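Local coordinates for possible sortase-like protein (Corynebacterium diphtheriae, PDB 5UUS) that is a probable sortase-family hydrolase, expected to act through a cysteine acyl-thioester intermediate as in other sortases, at residues E39-M44 against P70-D75; L104-A109 against Y134-G139. All coordinates share one frame; numbering follows the deposited sequence.

Interaction 1 (E39-M44 against P70-D75); sequences EAFARM and PGHYND
The ring of Phe-41 reaches from strand 40-45 to His-72 with its edge leading. From CB, the side chain turns to place CG between the backbone N and the carbonyl carbon (chi1 67°), which carries the ring off the strand toward residues 70-75. Beyond CG, the contact is made by the CE1-CZ side of the ring. CE1 lies 3.8 Å from His-72 CB, and CZ, at the far end, makes the closest approach of the contact, 3.6 Å from the same CB. CZ also comes within 3.9 Å of His-72 CG, so the phenyl edge is directed at the imidazole as well as at the methylene that carries it. The two rings form an offset edge-to-face pair, with centroids 5.7 Å apart and planes at 68°. The carbonyl O of Glu-39 lies at the Phe-41 edge too, close to the ring plane.

The imidazole is held by polar bonds as well as by this packing. His-72 ND1 is hydrogen-bonded to Glu-59 and NE2 to the carbonyl of Gln-77, which together should limit rotation of the ring, while Phe-85 meets it from strand 83-88. Nearer Met-44, the contact becomes purely apolar: SD rests 4.0 Å from Pro-70 CG, at the corner of the pyrrolidine. No hydrogen bond joins the two segments.

Their backbones stay apart, 9.0 Å between Met-44 CA and Pro-70 CA at the nearest pairing, because strand 54-59 pairs with both, antiparallel to 40-45 and parallel to 71-72. Phe-41 and Ala-42 both face Ile-57 there, forming a classic beta bulge. The arrangement is that of side chains meeting across an intervening strand in the curled beta sheet of the sortase fold, with Pro-70 about 8 Å from the predicted active-site His-90, side chain to side chain.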
loop_
_atom_site.group_PDB
_atom_site.type_symbol
_atom_site.label_atom_id
_atom_site.label_comp_id
_atom_site.label_asym_id
_atom_site.label_seq_id
_atom_site.Cartn_x
_atom_site.Cartn_y
_atom_site.Cartn_z
ATOM N N GLU A 39 -6.814 -6.487 -15.347
ATOM C CA GLU A 39 -6.391 -7.822 -14.917
ATOM C C GLU A 39 -5.689 -7.793 -13.568
ATOM O O GLU A 39 -5.096 -6.780 -13.197
ATOM C CB GLU A 39 -5.458 -8.451 -15.964
ATOM C CG GLU A 39 -6.136 -8.640 -17.322
ATOM C CD GLU A 39 -7.409 -9.494 -17.257
ATOM O OE1 GLU A 39 -7.413 -10.534 -16.561
ATOM O OE2 GLU A 39 -8.411 -9.121 -17.910
ATOM N N ALA A 40 -5.757 -8.916 -12.849
ATOM C CA ALA A 40 -5.075 -9.072 -11.568
ATOM C C ALA A 40 -3.589 -9.204 -11.784
ATOM O O ALA A 40 -3.163 -10.015 -12.591
ATOM C CB ALA A 40 -5.597 -10.284 -10.822
ATOM N N PHE A 41 -2.790 -8.415 -11.080
ATOM C CA PHE A 41 -1.326 -8.506 -11.257
ATOM C C PHE A 41 -0.629 -8.636 -9.910
ATOM O O PHE A 41 0.595 -8.753 -9.844
ATOM C CB PHE A 41 -0.783 -7.279 -11.992
ATOM C CG PHE A 41 -0.902 -5.994 -11.203
ATOM C CD1 PHE A 41 -2.104 -5.287 -11.181
ATOM C CD2 PHE A 41 0.177 -5.502 -10.492
ATOM C CE1 PHE A 41 -2.235 -4.114 -10.447
ATOM C CE2 PHE A 41 0.062 -4.324 -9.753
ATOM C CZ PHE A 41 -1.151 -3.628 -9.738
ATOM N N ALA A 42 -1.403 -8.581 -8.824
ATOM C CA ALA A 42 -0.801 -8.668 -7.496
ATOM C C ALA A 42 -1.793 -9.169 -6.470
ATOM O O ALA A 42 -2.990 -9.274 -6.740
ATOM C CB ALA A 42 -0.236 -7.318 -7.062
ATOM N N ARG A 43 -1.271 -9.499 -5.297
ATOM C CA ARG A 43 -2.089 -9.983 -4.211
ATOM C C ARG A 43 -1.653 -9.297 -2.927
ATOM O O ARG A 43 -0.458 -9.145 -2.687
ATOM C CB ARG A 43 -1.967 -11.488 -4.086
ATOM C CG ARG A 43 -2.837 -12.072 -3.018
ATOM C CD ARG A 43 -2.743 -13.583 -3.039
ATOM N NE ARG A 43 -3.212 -14.155 -4.295
ATOM C CZ ARG A 43 -2.634 -15.187 -4.900
ATOM N NH1 ARG A 43 -1.546 -15.741 -4.373
ATOM N NH2 ARG A 43 -3.131 -15.656 -6.039
ATOM N N MET A 44 -2.614 -8.886 -2.100
ATOM C CA MET A 44 -2.243 -8.254 -0.827
ATOM C C MET A 44 -2.776 -9.011 0.379
ATOM O O MET A 44 -3.864 -9.582 0.338
ATOM C CB MET A 44 -2.710 -6.784 -0.765
ATOM C CG MET A 44 -4.223 -6.556 -0.849
ATOM S SD MET A 44 -4.631 -4.784 -0.627
ATOM C CE MET A 44 -4.337 -4.553 1.120
ATOM N N PRO A 70 -9.434 -4.761 -4.485
ATOM C CA PRO A 70 -8.821 -3.453 -4.751
ATOM C C PRO A 70 -8.359 -3.304 -6.202
ATOM O O PRO A 70 -8.029 -4.303 -6.860
ATOM C CB PRO A 70 -7.631 -3.420 -3.793
ATOM C CG PRO A 70 -7.940 -4.448 -2.759
ATOM C CD PRO A 70 -8.728 -5.500 -3.426
ATOM N N GLY A 71 -8.346 -2.066 -6.694
ATOM C CA GLY A 71 -7.771 -1.758 -7.997
ATOM C C GLY A 71 -6.633 -0.759 -7.846
ATOM O O GLY A 71 -6.689 0.118 -6.982
ATOM N N HIS A 72 -5.610 -0.883 -8.690
ATOM C CA HIS A 72 -4.473 0.044 -8.728
ATOM C C HIS A 72 -4.814 1.300 -9.533
ATOM O O HIS A 72 -5.298 1.192 -10.649
ATOM C CB HIS A 72 -3.247 -0.670 -9.330
ATOM C CG HIS A 72 -2.041 0.201 -9.516
ATOM N ND1 HIS A 72 -1.446 0.389 -10.749
ATOM C CD2 HIS A 72 -1.296 0.909 -8.627
ATOM C CE1 HIS A 72 -0.393 1.184 -10.613
ATOM N NE2 HIS A 72 -0.282 1.517 -9.337
ATOM N N TYR A 73 -4.598 2.497 -8.961
ATOM C CA TYR A 73 -4.666 3.729 -9.738
ATOM C C TYR A 73 -3.582 3.712 -10.842
ATOM O O TYR A 73 -2.390 3.729 -10.553
ATOM C CB TYR A 73 -4.478 4.963 -8.848
ATOM C CG TYR A 73 -5.614 5.252 -7.858
ATOM C CD1 TYR A 73 -6.679 6.072 -8.214
ATOM C CD2 TYR A 73 -5.577 4.751 -6.580
ATOM C CE1 TYR A 73 -7.705 6.370 -7.299
ATOM C CE2 TYR A 73 -6.606 5.025 -5.648
ATOM C CZ TYR A 73 -7.657 5.845 -6.022
ATOM O OH TYR A 73 -8.655 6.122 -5.101
ATOM N N ASN A 74 -4.012 3.727 -12.093
ATOM C CA ASN A 74 -3.135 3.539 -13.252
ATOM C C ASN A 74 -1.861 4.373 -13.330
ATOM O O ASN A 74 -0.802 3.894 -13.752
ATOM C CB ASN A 74 -3.939 3.808 -14.517
ATOM C CG ASN A 74 -5.066 2.850 -14.683
ATOM O OD1 ASN A 74 -6.208 3.155 -14.344
ATOM N ND2 ASN A 74 -4.759 1.662 -15.189
ATOM N N ASP A 75 -1.943 5.640 -12.974
ATOM C CA ASP A 75 -0.748 6.462 -13.158
ATOM C C ASP A 75 0.165 6.492 -11.922
ATOM O O ASP A 75 1.065 7.302 -11.854
ATOM C CB ASP A 75 -1.156 7.879 -13.566
ATOM C CG ASP A 75 -1.894 7.905 -14.904
ATOM O OD1 ASP A 75 -1.478 7.155 -15.823
ATOM O OD2 ASP A 75 -2.891 8.657 -15.034
#

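Interaction 2 (L104-A109 against Y134-G139); sequences LNVCDA and YDEAMG
Val-106 sets its two methyl groups against different parts of Glu-136. CG1 lies alongside the root and the end of the glutamate side chain, 4.2 Å from Glu-136 CB and 4.1 Å from OE1, whereas CG2 approaches the backbone carbonyl O of the same residue. The two side chains run at about a right angle to each other. Glu-136 is extended beyond CG (chi2 174°), which takes its carboxylate past the valine to Ser-128, whose OG is hydrogen-bonded to OE1. The valine thus packs beside a polar group that already has a partner.

Cys-107 makes the closer approach. Its SG lies 3.5 Å from Glu-136 O and 3.9 Å from Gly-139 C, against the backbone of these two residues. The Glu-136 carbonyl O also accepts a hydrogen bond from Gly-139 N, at 3.2 Å. No hydrogen bond crosses between the segments; the covalent link is the disulfide from Cys-107 to Cys-140, immediately after Gly-139.

Val-106 and Cys-107 are the two central residues of a type II beta turn from Asn-105 to Asp-108. Cys-107 takes the positive phi of its third position, 81°. The turn is closed by Asp-108 N to Asn-105 O, and Asp-108 OD2 returns to accept a nearly straight 2.7 Å bond from Asn-105 N, met from above the carboxylate plane. The whole is a disulfide-braced surface contact, joining a tight turn before strand 109-114 of the sortase domain to the end region of a short helix, away from the predicted active site.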
loop_
_atom_site.group_PDB
_atom_site.type_symbol
_atom_site.label_atom_id
_atom_site.label_comp_id
_atom_site.label_asym_id
_atom_site.label_seq_id
_atom_site.Cartn_x
_atom_site.Cartn_y
_atom_site.Cartn_z
ATOM N N LEU A 104 -6.439 -0.579 11.601
ATOM C CA LEU A 104 -4.974 -0.699 11.484
ATOM C C LEU A 104 -4.246 0.244 12.439
ATOM O O LEU A 104 -4.703 1.362 12.702
ATOM C CB LEU A 104 -4.521 -0.424 10.058
ATOM C CG LEU A 104 -4.908 -1.479 9.020
ATOM C CD1 LEU A 104 -4.671 -0.948 7.619
ATOM C CD2 LEU A 104 -4.113 -2.742 9.218
ATOM N N ASN A 105 -3.127 -0.217 12.984
ATOM C CA ASN A 105 -2.288 0.640 13.820
ATOM C C ASN A 105 -0.940 0.836 13.182
ATOM O O ASN A 105 -0.557 0.047 12.309
ATOM C CB ASN A 105 -2.106 0.047 15.209
ATOM C CG ASN A 105 -3.419 -0.241 15.893
ATOM O OD1 ASN A 105 -3.645 -1.354 16.380
ATOM N ND2 ASN A 105 -4.307 0.746 15.910
ATOM N N VAL A 106 -0.214 1.867 13.625
ATOM C CA VAL A 106 1.138 2.106 13.119
ATOM C C VAL A 106 1.964 0.824 13.225
ATOM O O VAL A 106 1.840 0.085 14.196
ATOM C CB VAL A 106 1.852 3.253 13.875
ATOM C CG1 VAL A 106 1.867 2.984 15.359
ATOM C CG2 VAL A 106 3.298 3.430 13.365
ATOM N N CYS A 107 2.742 0.551 12.176
ATOM C CA CYS A 107 3.666 -0.585 12.078
ATOM C C CYS A 107 2.991 -1.910 11.697
ATOM O O CYS A 107 3.678 -2.894 11.421
ATOM C CB CYS A 107 4.466 -0.740 13.384
ATOM S SG CYS A 107 5.821 0.466 13.561
ATOM N N ASP A 108 1.661 -1.942 11.660
ATOM C CA ASP A 108 0.954 -3.086 11.077
ATOM C C ASP A 108 1.447 -3.313 9.622
ATOM O O ASP A 108 1.610 -2.347 8.864
ATOM C CB ASP A 108 -0.567 -2.855 11.082
ATOM C CG ASP A 108 -1.204 -3.087 12.441
ATOM O OD1 ASP A 108 -0.525 -3.603 13.359
ATOM O OD2 ASP A 108 -2.409 -2.783 12.571
ATOM N N ALA A 109 1.668 -4.579 9.245
ATOM C CA ALA A 109 2.203 -4.929 7.920
ATOM C C ALA A 109 1.113 -5.039 6.865
ATOM O O ALA A 109 0.020 -5.557 7.127
ATOM C CB ALA A 109 2.986 -6.261 7.988
ATOM N N TYR A 134 8.047 9.839 16.360
ATOM C CA TYR A 134 9.362 9.248 16.206
ATOM C C TYR A 134 9.442 7.893 16.898
ATOM O O TYR A 134 9.860 6.900 16.312
ATOM C CB TYR A 134 10.432 10.181 16.777
ATOM C CG TYR A 134 11.841 9.649 16.603
ATOM C CD1 TYR A 134 12.524 9.082 17.666
ATOM C CD2 TYR A 134 12.479 9.702 15.364
ATOM C CE1 TYR A 134 13.809 8.604 17.507
ATOM C CE2 TYR A 134 13.763 9.228 15.196
ATOM C CZ TYR A 134 14.427 8.676 16.271
ATOM O OH TYR A 134 15.712 8.195 16.121
ATOM N N ASP A 135 9.040 7.865 18.160
ATOM C CA ASP A 135 9.069 6.639 18.929
ATOM C C ASP A 135 8.201 5.565 18.280
ATOM O O ASP A 135 8.558 4.387 18.276
ATOM C CB ASP A 135 8.601 6.893 20.364
ATOM C CG ASP A 135 9.533 7.815 21.133
ATOM O OD1 ASP A 135 10.746 7.872 20.813
ATOM O OD2 ASP A 135 9.039 8.473 22.076
ATOM N N GLU A 136 7.059 5.960 17.737
ATOM C CA GLU A 136 6.199 4.975 17.085
ATOM C C GLU A 136 6.845 4.455 15.798
ATOM O O GLU A 136 6.767 3.256 15.482
ATOM C CB GLU A 136 4.819 5.562 16.792
ATOM C CG GLU A 136 3.998 5.797 18.048
ATOM C CD GLU A 136 2.688 6.505 17.780
ATOM O OE1 GLU A 136 2.432 6.884 16.617
ATOM O OE2 GLU A 136 1.918 6.693 18.744
ATOM N N ALA A 137 7.491 5.355 15.070
ATOM C CA ALA A 137 8.131 4.994 13.821
ATOM C C ALA A 137 9.346 4.106 14.077
ATOM O O ALA A 137 9.633 3.181 13.305
ATOM C CB ALA A 137 8.510 6.237 13.055
ATOM N N MET A 138 10.029 4.353 15.189
ATOM C CA MET A 138 11.195 3.555 15.570
ATOM C C MET A 138 10.855 2.100 15.886
ATOM O O MET A 138 11.739 1.268 15.979
ATOM C CB MET A 138 11.901 4.182 16.776
ATOM C CG MET A 138 12.726 5.403 16.421
ATOM S SD MET A 138 14.062 4.975 15.303
ATOM C CE MET A 138 14.819 3.624 16.198
ATOM N N GLY A 139 9.572 1.801 16.036
ATOM C CA GLY A 139 9.132 0.441 16.271
ATOM C C GLY A 139 9.276 -0.501 15.078
ATOM O O GLY A 139 9.325 -1.715 15.271
#

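In the fold
Interaction 1 is largely buried and interaction 2 lies at the surface, on opposite sides of the chain's centre with their own centres 25 Å apart. They do not touch and follow one another along the chain. The sheet relates them: strand 40-45, which carries one side of interaction 1, pairs antiparallel with strand 109-114, which starts at the end of segment 104-109. Across the shared strand 54-59, interaction 1 relies on an aromatic pair and a sulfur-to-proline contact, whereas the peripheral turn and helix meet through a valine, a glutamate and backbone atoms, with slightly more surface buried, and are tied covalently through the neighbouring disulfide.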